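Local coordinates for protein TCR beta chain (Gallus gallus, PDB 6LIR) that pairs with the TCR alpha chain to form the chicken alpha-beta T-cell receptor, which probably recognises antigen presented by MHC molecules, at residues 118-124 with 140-146; 152-158 with 198-204. The contacts are given in a common frame with arbitrary orientation. Residue numbers count along the deposited sequence, not the author numbering.

Both contacts belong to the C1-set immunoglobulin domain of the beta chain, one in each sheet of its sandwich. Contact 1 joins strand 120-124 to strand 136-146; contact 2 joins strand 152-157 to strand 198-207. Their centres are 12 Å apart, and the disulfide C141 SG to C201 SG, 2.0 Å, ties one sheet to the other. W155 packs beside this bridge, its CZ2 3.5 Å from C141 CB, while V121 CG2 meets A203 CB at 3.9 Å farther along the core. The outward face of contact 1 packs against the alpha chain, whereas no other chain of the assembly touches contact 2. Together they hold the cystine and tryptophan at the heart of the domain's core.

Contact 1 of 2, residues 118-124 with 140-146; sequences EPDVVIF and VCLASGF
E118 and P119 lead, extended, into strand 120-124, antiparallel to 140-144 (166°, axes 4.7 Å apart). P119 lays its CB 3.5 Å from F146 CD2. D120 and S144, polar at the more exposed end, form a hydrogen-bonded pair: D120 N to S144 O is very short, 2.5 Å, S144 N to D120 O 2.8 Å. A water 2.8 Å from S144 OG bonds D120 O weakly (3.2 Å). G145 and F146 together face Y179 in a G1 bulge; at G145's phi 89° and psi 3° a CB would jam against the preceding carbonyl O and hit D120 OD2. V121 (t) faces inward beside A143, CG1 3.9 Å from C141 SG. V122 pairs with L142, V122 N to L142 O 3.1 Å, L142 N to V122 O 2.8 Å. I123 (m) returns to the core, CG1 4.3 Å from C141 CB. F124 N donates to V140 O (2.8 Å); its ring's edge meets L142 (CE2 to CB 3.9 Å). V122, F124, V140 and L142 form an apolar face against the alpha chain, characteristic of a TCR constant domain's A-B strand pair.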
loop_
_atom_site.group_PDB
_atom_site.type_symbol
_atom_site.label_atom_id
_atom_site.label_comp_id
_atom_site.label_asym_id
_atom_site.label_seq_id
_atom_site.Cartn_x
_atom_site.Cartn_y
_atom_site.Cartn_z
ATOM N N GLU B 118 -9.831 -3.767 -18.970
ATOM C CA GLU B 118 -9.690 -2.438 -18.403
ATOM C C GLU B 118 -10.802 -2.174 -17.389
ATOM O O GLU B 118 -11.897 -2.733 -17.495
ATOM C CB GLU B 118 -9.716 -1.372 -19.497
ATOM C CG GLU B 118 -10.992 -1.332 -20.324
ATOM C CD GLU B 118 -10.922 -0.308 -21.444
ATOM O OE1 GLU B 118 -11.641 0.715 -21.369
ATOM O OE2 GLU B 118 -10.141 -0.525 -22.397
ATOM N N PRO B 119 -10.542 -1.340 -16.391
ATOM C CA PRO B 119 -11.577 -1.016 -15.408
ATOM C C PRO B 119 -12.590 -0.024 -15.956
ATOM O O PRO B 119 -12.321 0.748 -16.875
ATOM C CB PRO B 119 -10.779 -0.387 -14.264
ATOM C CG PRO B 119 -9.662 0.306 -14.980
ATOM C CD PRO B 119 -9.276 -0.643 -16.093
ATOM N N ASP B 120 -13.771 -0.049 -15.349
ATOM C CA ASP B 120 -14.696 1.064 -15.454
ATOM C C ASP B 120 -14.429 1.974 -14.267
ATOM O O ASP B 120 -14.219 1.499 -13.148
ATOM C CB ASP B 120 -16.151 0.590 -15.437
ATOM C CG ASP B 120 -16.516 -0.225 -16.659
ATOM O OD1 ASP B 120 -16.667 0.367 -17.750
ATOM O OD2 ASP B 120 -16.661 -1.460 -16.527
ATOM N N VAL B 121 -14.439 3.281 -14.507
ATOM C CA VAL B 121 -14.038 4.245 -13.491
ATOM C C VAL B 121 -15.111 5.316 -13.411
ATOM O O VAL B 121 -15.393 5.992 -14.407
ATOM C CB VAL B 121 -12.671 4.879 -13.799
ATOM C CG1 VAL B 121 -12.248 5.794 -12.656
ATOM C CG2 VAL B 121 -11.614 3.806 -14.049
ATOM N N VAL B 122 -15.706 5.469 -12.231
ATOM C CA VAL B 122 -16.686 6.512 -11.974
ATOM C C VAL B 122 -16.312 7.217 -10.681
ATOM O O VAL B 122 -15.716 6.621 -9.776
ATOM C CB VAL B 122 -18.125 5.948 -11.892
ATOM C CG1 VAL B 122 -18.484 5.213 -13.175
ATOM C CG2 VAL B 122 -18.274 5.024 -10.691
ATOM N N ILE B 123 -16.635 8.503 -10.605
ATOM C CA ILE B 123 -16.629 9.237 -9.348
ATOM C C ILE B 123 -18.076 9.439 -8.928
ATOM O O ILE B 123 -18.914 9.847 -9.740
ATOM C CB ILE B 123 -15.898 10.583 -9.476
ATOM C CG1 ILE B 123 -14.438 10.354 -9.877
ATOM C CG2 ILE B 123 -15.992 11.361 -8.168
ATOM C CD1 ILE B 123 -13.652 11.633 -10.061
ATOM N N PHE B 124 -18.363 9.185 -7.660
ATOM C CA PHE B 124 -19.691 9.423 -7.129
ATOM C C PHE B 124 -19.795 10.862 -6.650
ATOM O O PHE B 124 -18.875 11.387 -6.018
ATOM C CB PHE B 124 -20.005 8.437 -6.006
ATOM C CG PHE B 124 -20.281 7.042 -6.498
ATOM C CD1 PHE B 124 -21.576 6.627 -6.758
ATOM C CD2 PHE B 124 -19.242 6.155 -6.720
ATOM C CE1 PHE B 124 -21.832 5.347 -7.217
ATOM C CE2 PHE B 124 -19.490 4.872 -7.183
ATOM C CZ PHE B 124 -20.787 4.470 -7.430
ATOM N N VAL B 140 -15.939 9.583 -3.725
ATOM C CA VAL B 140 -15.615 8.173 -3.863
ATOM C C VAL B 140 -15.367 7.884 -5.334
ATOM O O VAL B 140 -16.260 8.046 -6.175
ATOM C CB VAL B 140 -16.731 7.287 -3.297
ATOM C CG1 VAL B 140 -16.297 5.834 -3.303
ATOM C CG2 VAL B 140 -17.086 7.739 -1.887
ATOM N N CYS B 141 -14.153 7.452 -5.640
ATOM C CA CYS B 141 -13.806 6.960 -6.960
ATOM C C CYS B 141 -13.841 5.443 -6.931
ATOM O O CYS B 141 -13.211 4.825 -6.068
ATOM C CB CYS B 141 -12.421 7.460 -7.369
ATOM S SG CYS B 141 -11.868 6.884 -8.971
ATOM N N LEU B 142 -14.555 4.844 -7.876
ATOM C CA LEU B 142 -14.665 3.395 -7.950
ATOM C C LEU B 142 -14.100 2.911 -9.277
ATOM O O LEU B 142 -14.546 3.346 -10.345
ATOM C CB LEU B 142 -16.120 2.944 -7.796
ATOM C CG LEU B 142 -16.408 1.467 -8.085
ATOM C CD1 LEU B 142 -15.797 0.564 -7.023
ATOM C CD2 LEU B 142 -17.907 1.211 -8.203
ATOM N N ALA B 143 -13.142 1.996 -9.209
ATOM C CA ALA B 143 -12.683 1.271 -10.382
ATOM C C ALA B 143 -13.221 -0.146 -10.273
ATOM O O ALA B 143 -12.958 -0.836 -9.284
ATOM C CB ALA B 143 -11.158 1.276 -10.479
ATOM N N SER B 144 -13.977 -0.575 -11.280
ATOM C CA SER B 144 -14.565 -1.904 -11.265
ATOM C C SER B 144 -14.505 -2.499 -12.662
ATOM O O SER B 144 -14.299 -1.796 -13.655
ATOM C CB SER B 144 -16.016 -1.867 -10.772
ATOM O OG SER B 144 -16.758 -0.876 -11.465
ATOM N N GLY B 145 -14.709 -3.811 -12.729
ATOM C CA GLY B 145 -14.757 -4.498 -13.998
ATOM C C GLY B 145 -13.425 -4.989 -14.518
ATOM O O GLY B 145 -13.382 -5.532 -15.629
ATOM N N PHE B 146 -12.340 -4.819 -13.765
ATOM C CA PHE B 146 -11.009 -5.049 -14.308
ATOM C C PHE B 146 -10.448 -6.403 -13.883
ATOM O O PHE B 146 -10.858 -6.996 -12.882
ATOM C CB PHE B 146 -10.048 -3.928 -13.893
ATOM C CG PHE B 146 -9.894 -3.761 -12.404
ATOM C CD1 PHE B 146 -8.958 -4.503 -11.701
ATOM C CD2 PHE B 146 -10.664 -2.841 -11.713
ATOM C CE1 PHE B 146 -8.805 -4.342 -10.339
ATOM C CE2 PHE B 146 -10.516 -2.674 -10.351
ATOM C CZ PHE B 146 -9.585 -3.427 -9.662
HETATM O O HOH W 1 -17.118 1.840 -11.783
#

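Contact 2 of 2, residues 152-158 with 198-204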
loop_
_atom_site.group_PDB
_atom_site.type_symbol
_atom_site.label_atom_id
_atom_site.label_comp_id
_atom_site.label_asym_id
_atom_site.label_seq_id
_atom_site.Cartn_x
_atom_site.Cartn_y
_atom_site.Cartn_z
ATOM N N ASN B 152 -3.712 0.482 -9.872
ATOM C CA ASN B 152 -3.379 1.616 -9.026
ATOM C C ASN B 152 -4.383 2.736 -9.248
ATOM O O ASN B 152 -4.734 3.050 -10.389
ATOM C CB ASN B 152 -1.967 2.128 -9.319
ATOM C CG ASN B 152 -0.899 1.328 -8.608
ATOM O OD1 ASN B 152 0.036 0.829 -9.235
ATOM N ND2 ASN B 152 -1.032 1.199 -7.292
ATOM N N LEU B 153 -4.827 3.343 -8.149
ATOM C CA LEU B 153 -5.779 4.447 -8.175
ATOM C C LEU B 153 -5.175 5.615 -7.409
ATOM O O LEU B 153 -4.818 5.465 -6.236
ATOM C CB LEU B 153 -7.109 4.012 -7.550
ATOM C CG LEU B 153 -8.436 4.583 -8.047
ATOM C CD1 LEU B 153 -8.614 4.354 -9.533
ATOM C CD2 LEU B 153 -9.584 3.952 -7.268
ATOM N N VAL B 154 -5.077 6.778 -8.055
ATOM C CA VAL B 154 -4.518 7.962 -7.416
ATOM C C VAL B 154 -5.421 9.156 -7.685
ATOM O O VAL B 154 -6.240 9.153 -8.606
ATOM C CB VAL B 154 -3.079 8.267 -7.892
ATOM C CG1 VAL B 154 -2.119 7.184 -7.430
ATOM C CG2 VAL B 154 -3.041 8.422 -9.405
ATOM N N TRP B 155 -5.236 10.199 -6.880
ATOM C CA TRP B 155 -5.965 11.447 -7.035
ATOM C C TRP B 155 -5.022 12.570 -7.443
ATOM O O TRP B 155 -3.897 12.661 -6.943
ATOM C CB TRP B 155 -6.667 11.838 -5.733
ATOM C CG TRP B 155 -7.863 11.015 -5.383
ATOM C CD1 TRP B 155 -7.888 9.901 -4.595
ATOM C CD2 TRP B 155 -9.216 11.261 -5.777
ATOM N NE1 TRP B 155 -9.176 9.429 -4.483
ATOM C CE2 TRP B 155 -10.009 10.246 -5.201
ATOM C CE3 TRP B 155 -9.835 12.237 -6.565
ATOM C CZ2 TRP B 155 -11.387 10.180 -5.388
ATOM C CZ3 TRP B 155 -11.203 12.169 -6.751
ATOM C CH2 TRP B 155 -11.964 11.149 -6.164
ATOM N N LYS B 156 -5.491 13.429 -8.345
ATOM C CA LYS B 156 -4.901 14.738 -8.573
ATOM C C LYS B 156 -5.942 15.813 -8.295
ATOM O O LYS B 156 -7.104 15.675 -8.690
ATOM C CB LYS B 156 -4.368 14.868 -10.002
ATOM C CG LYS B 156 -3.111 14.051 -10.264
ATOM C CD LYS B 156 -2.503 14.383 -11.619
ATOM C CE LYS B 156 -1.211 13.625 -11.842
ATOM N NZ LYS B 156 -0.643 13.872 -13.195
ATOM N N VAL B 157 -5.527 16.894 -7.641
ATOM C CA VAL B 157 -6.381 18.061 -7.452
ATOM C C VAL B 157 -5.721 19.228 -8.173
ATOM O O VAL B 157 -4.639 19.682 -7.776
ATOM C CB VAL B 157 -6.610 18.382 -5.969
ATOM C CG1 VAL B 157 -7.448 19.641 -5.832
ATOM C CG2 VAL B 157 -7.288 17.214 -5.270
ATOM N N ASN B 158 -6.381 19.724 -9.217
ATOM C CA ASN B 158 -5.878 20.814 -10.047
ATOM C C ASN B 158 -4.466 20.505 -10.550
ATOM O O ASN B 158 -3.516 21.260 -10.339
ATOM C CB ASN B 158 -5.921 22.141 -9.286
ATOM C CG ASN B 158 -7.338 22.596 -8.995
ATOM O OD1 ASN B 158 -8.251 22.362 -9.789
ATOM N ND2 ASN B 158 -7.530 23.246 -7.853
ATOM N N ARG B 198 -10.590 21.137 -9.719
ATOM C CA ARG B 198 -10.657 19.959 -10.571
ATOM C C ARG B 198 -10.198 18.753 -9.761
ATOM O O ARG B 198 -9.016 18.642 -9.419
ATOM C CB ARG B 198 -9.813 20.153 -11.827
ATOM C CG ARG B 198 -9.551 18.891 -12.624
ATOM C CD ARG B 198 -9.231 19.246 -14.067
ATOM N NE ARG B 198 -7.804 19.476 -14.264
ATOM C CZ ARG B 198 -7.212 20.658 -14.124
ATOM N NH1 ARG B 198 -5.905 20.769 -14.320
ATOM N NH2 ARG B 198 -7.924 21.730 -13.794
ATOM N N PHE B 199 -11.124 17.843 -9.464
ATOM C CA PHE B 199 -10.831 16.669 -8.651
ATOM C C PHE B 199 -10.739 15.471 -9.587
ATOM O O PHE B 199 -11.732 15.068 -10.199
ATOM C CB PHE B 199 -11.899 16.455 -7.581
ATOM C CG PHE B 199 -12.044 17.609 -6.635
ATOM C CD1 PHE B 199 -11.158 17.780 -5.580
ATOM C CD2 PHE B 199 -13.062 18.529 -6.807
ATOM C CE1 PHE B 199 -11.296 18.854 -4.713
ATOM C CE2 PHE B 199 -13.204 19.597 -5.949
ATOM C CZ PHE B 199 -12.322 19.762 -4.902
ATOM N N GLU B 200 -9.534 14.920 -9.702
ATOM C CA GLU B 200 -9.201 13.950 -10.734
ATOM C C GLU B 200 -8.791 12.640 -10.082
ATOM O O GLU B 200 -7.852 12.600 -9.279
ATOM C CB GLU B 200 -8.083 14.493 -11.624
ATOM C CG GLU B 200 -7.497 13.511 -12.612
ATOM C CD GLU B 200 -6.627 14.209 -13.643
ATOM O OE1 GLU B 200 -6.249 13.567 -14.646
ATOM O OE2 GLU B 200 -6.321 15.406 -13.442
ATOM N N CYS B 201 -9.494 11.573 -10.435
ATOM C CA CYS B 201 -9.147 10.223 -10.029
ATOM C C CYS B 201 -8.591 9.498 -11.241
ATOM O O CYS B 201 -9.235 9.470 -12.293
ATOM C CB CYS B 201 -10.366 9.479 -9.482
ATOM S SG CYS B 201 -10.036 7.731 -9.141
ATOM N N ILE B 202 -7.421 8.884 -11.085
ATOM C CA ILE B 202 -6.723 8.238 -12.190
ATOM C C ILE B 202 -6.535 6.764 -11.859
ATOM O O ILE B 202 -6.062 6.419 -10.771
ATOM C CB ILE B 202 -5.362 8.904 -12.463
ATOM C CG1 ILE B 202 -5.541 10.381 -12.810
ATOM C CG2 ILE B 202 -4.599 8.168 -13.566
ATOM C CD1 ILE B 202 -4.430 11.259 -12.269
ATOM N N ALA B 203 -6.854 5.900 -12.814
ATOM C CA ALA B 203 -6.614 4.474 -12.667
ATOM C C ALA B 203 -5.502 4.088 -13.630
ATOM O O ALA B 203 -5.651 4.234 -14.847
ATOM C CB ALA B 203 -7.883 3.670 -12.944
ATOM N N ASN B 204 -4.396 3.597 -13.084
ATOM C CA ASN B 204 -3.262 3.154 -13.880
ATOM C C ASN B 204 -3.239 1.634 -13.884
ATOM O O ASN B 204 -3.366 1.006 -12.828
ATOM C CB ASN B 204 -1.951 3.724 -13.332
ATOM C CG ASN B 204 -1.950 5.243 -13.291
ATOM O OD1 ASN B 204 -2.062 5.901 -14.324
ATOM N ND2 ASN B 204 -1.839 5.805 -12.093
#
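W155 is the large bump of this strand pair, and the surface beside C201 receives it. The indole (chi1 m) lies alongside the neighbouring strand, so that C201 CB sits over its six-membered ring, 3.9 Å from the centroid, a CH-pi contact; a flat, broad side chain suits a disulfide's flank. L153 fills the next space, CD1 3.7 Å from C201 SG and 3.6 Å from the CB of A203, whose small methyl accommodates the branched leucine. At the other end V157 CG2 rests 3.9 Å from F199 CD1. On the opposite face, V154 CG2 lies 3.9 Å from I202 CB, and K156 CG touches I202 CD1 at 3.7 Å, the lysine's far end leading away. The strands run antiparallel (157°), N152-N204, V154-I202 and K156-E200 being hydrogen-bonded pairs (K156 N to E200 O 2.7 Å). N158 closes the end: OD1 accepts from R198 N (2.6 Å), N donates to R198 O (2.9 Å). Strands 160-162 and 210-219 flank the pair; across the core, strands 136-146 and 178-188 pack on W155, whose NE1 hydrogen-bonds S183.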